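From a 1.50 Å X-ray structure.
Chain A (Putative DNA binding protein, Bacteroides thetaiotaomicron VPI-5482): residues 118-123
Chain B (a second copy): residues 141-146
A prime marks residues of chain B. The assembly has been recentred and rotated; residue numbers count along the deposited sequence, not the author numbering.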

# COMPACT_ATOMS: atom_id res chain seq x y z
N ASN A 118 11.28 -13.11 -9.84
CA ASN A 118 11.18 -13.81 -11.12
C ASN A 118 10.34 -12.93 -12.04
O ASN A 118 9.14 -13.16 -12.24
CB ASN A 118 10.61 -15.21 -10.95
CG ASN A 118 10.86 -16.06 -12.16
OD1 ASN A 118 11.93 -15.96 -12.76
ND2 ASN A 118 9.88 -16.86 -12.55
N GLY A 119 11.00 -11.92 -12.61
CA GLY A 119 10.35 -10.87 -13.39
C GLY A 119 10.95 -9.55 -12.93
O GLY A 119 12.18 -9.46 -12.77
N ALA A 120 10.10 -8.56 -12.70
CA ALA A 120 10.49 -7.22 -12.29
C ALA A 120 10.40 -7.06 -10.80
O ALA A 120 9.71 -7.83 -10.11
CB ALA A 120 9.57 -6.20 -12.98
N GLY A 121 11.06 -6.03 -10.30
CA GLY A 121 11.04 -5.69 -8.89
C GLY A 121 11.28 -4.20 -8.74
O GLY A 121 12.42 -3.74 -8.89
N GLU A 122 10.21 -3.47 -8.48
CA GLU A 122 10.17 -2.00 -8.62
C GLU A 122 9.73 -1.40 -7.31
O GLU A 122 8.57 -1.52 -6.95
CB GLU A 122 9.21 -1.65 -9.75
CG GLU A 122 9.67 -2.23 -11.09
CD GLU A 122 8.68 -2.07 -12.22
OE1 GLU A 122 7.71 -1.30 -12.08
OE2 GLU A 122 8.92 -2.71 -13.27
N PHE A 123 10.67 -0.80 -6.58
CA PHE A 123 10.43 -0.35 -5.22
C PHE A 123 10.81 1.10 -5.04
O PHE A 123 11.73 1.57 -5.71
CB PHE A 123 11.20 -1.24 -4.23
CG PHE A 123 10.81 -2.66 -4.36
CD1 PHE A 123 9.65 -3.11 -3.76
CD2 PHE A 123 11.52 -3.54 -5.14
CE1 PHE A 123 9.23 -4.41 -3.92
CE2 PHE A 123 11.11 -4.84 -5.30
CZ PHE A 123 9.96 -5.27 -4.71
N GLY B 141 10.46 -10.85 -21.99
CA GLY B 141 9.19 -10.38 -22.52
C GLY B 141 8.57 -9.27 -21.67
O GLY B 141 7.36 -9.07 -21.71
N LEU B 142 9.42 -8.52 -20.97
CA LEU B 142 9.00 -7.48 -20.05
C LEU B 142 9.77 -6.18 -20.26
O LEU B 142 10.91 -6.17 -20.68
CB LEU B 142 9.25 -7.95 -18.62
CG LEU B 142 8.47 -9.18 -18.13
CD1 LEU B 142 8.95 -9.59 -16.74
CD2 LEU B 142 6.94 -8.95 -18.13
N ASN B 143 9.11 -5.07 -19.94
CA ASN B 143 9.70 -3.74 -20.03
C ASN B 143 10.26 -3.41 -18.66
O ASN B 143 9.51 -3.22 -17.70
CB ASN B 143 8.64 -2.73 -20.43
CG ASN B 143 8.06 -3.06 -21.76
OD1 ASN B 143 8.80 -3.23 -22.71
ND2 ASN B 143 6.74 -3.19 -21.83
N ILE B 144 11.57 -3.36 -18.58
CA ILE B 144 12.27 -3.24 -17.31
C ILE B 144 12.85 -1.84 -17.19
O ILE B 144 13.31 -1.28 -18.17
CB ILE B 144 13.41 -4.31 -17.25
CG1 ILE B 144 12.84 -5.75 -17.31
CG2 ILE B 144 14.32 -4.16 -15.99
CD1 ILE B 144 11.92 -6.17 -16.20
N TYR B 145 12.82 -1.28 -15.99
CA TYR B 145 13.42 0.04 -15.75
C TYR B 145 14.86 0.10 -16.30
O TYR B 145 15.63 -0.85 -16.13
CB TYR B 145 13.51 0.33 -14.27
CG TYR B 145 12.29 0.90 -13.55
CD1 TYR B 145 11.53 1.90 -14.11
CD2 TYR B 145 12.02 0.55 -12.24
CE1 TYR B 145 10.46 2.48 -13.40
CE2 TYR B 145 10.99 1.13 -11.52
CZ TYR B 145 10.21 2.09 -12.10
OH TYR B 145 9.21 2.72 -11.41
N ASP B 146 15.20 1.19 -16.96
CA ASP B 146 16.52 1.40 -17.53
C ASP B 146 16.91 2.83 -17.15
O ASP B 146 16.57 3.79 -17.83
CB ASP B 146 16.49 1.20 -19.03
CG ASP B 146 17.88 1.20 -19.66
OD1 ASP B 146 18.85 1.62 -18.98
OD2 ASP B 146 17.98 0.79 -20.83
O HOH W 1 11.61 -2.91 -13.98
O HOH W 2 7.94 -4.20 -15.46

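The two stretches meet through side chains and water, not through shared backbone pairing. Strand 120-123 of chain A and strand 142-146 of chain B run in broadly the same direction, their axes 41° apart and 7.9 Å apart at closest approach. That separation is too wide for a common sheet, and no direct hydrogen bond crosses between the stretches. The nearest CA atoms, those of Ala120 and Ile144′, stand 6.6 Å apart, a spacing that leaves room for the alanine methyl and the isoleucine tip between them.

Alternation along the first strand sorts its residues. Ala120 and Glu122 direct their CA-to-CB bonds toward chain B, whereas Phe123 points away, its CE2 lying 3.7 Å from Gly121 CA in the same chain. A CB on Gly121 would come within 3.4 Å of Phe123 CE2, so the bare glycine leaves room for that aromatic ring.

At the N-terminal end, Gly119 offers backbone as a packing surface. Leu142′, in the common m,t rotamer, extends its CD1 to 3.8 Å from Gly119 CA. The need for glycine here is local: with phi 135° and psi -134°, a CB would be jammed against the carbonyl oxygen of Asn118. Leucine thus fills space beside a backbone whose conformation already excludes a side chain.

Next comes the apolar pairing of the contact. Ile144′ leaves its backbone sideways, yet its m,m conformation brings the end of the side chain nearer to chain A, placing CD1 4.0 Å from Ala120 CB. The alanine methyl meets the isoleucine tip at van der Waals distance. Here the rotamer does what the CA-to-CB direction alone does not.

Glu122 and Tyr145′ bury the most surface and point toward each other's stretch. With chi1 at m and chi2 at t, Glu122 is extended through its methylenes, and its CG lies 3.6 Å from Tyr145′ CE2. The approach is oblique to the ring, a van der Waals contact that uses the aliphatic part of an acidic side chain. Tyr145′ has chi1 at -84°, still in the m well but displaced from its centre.

Beyond that apolar stem, with chi3 at 13°, OE2 accepts from two waters: water 1 and water 2 each lie 2.8 Å from Glu122 OE2. Water 1 also accepts from the backbone, 2.9 Å from Tyr145′ N, while water 2 donates its other hydrogen to the carbonyl, 2.9 Å from Asn143′ O. One carboxylate oxygen therefore reaches both an amide and a carbonyl of the neighbouring strand. The second link matters especially because two acceptors cannot bond directly: Glu122 OE2 and Asn143′ O are 4.5 Å apart, and water supplies the hydrogens that join them. The CA-to-CB bond of Asn143′ points away, and the residue joins this bridge through its backbone carbonyl.

The rule is economical: methyl groups and methylenes fill the close contacts, and ordered water carries polarity across the remaining gap.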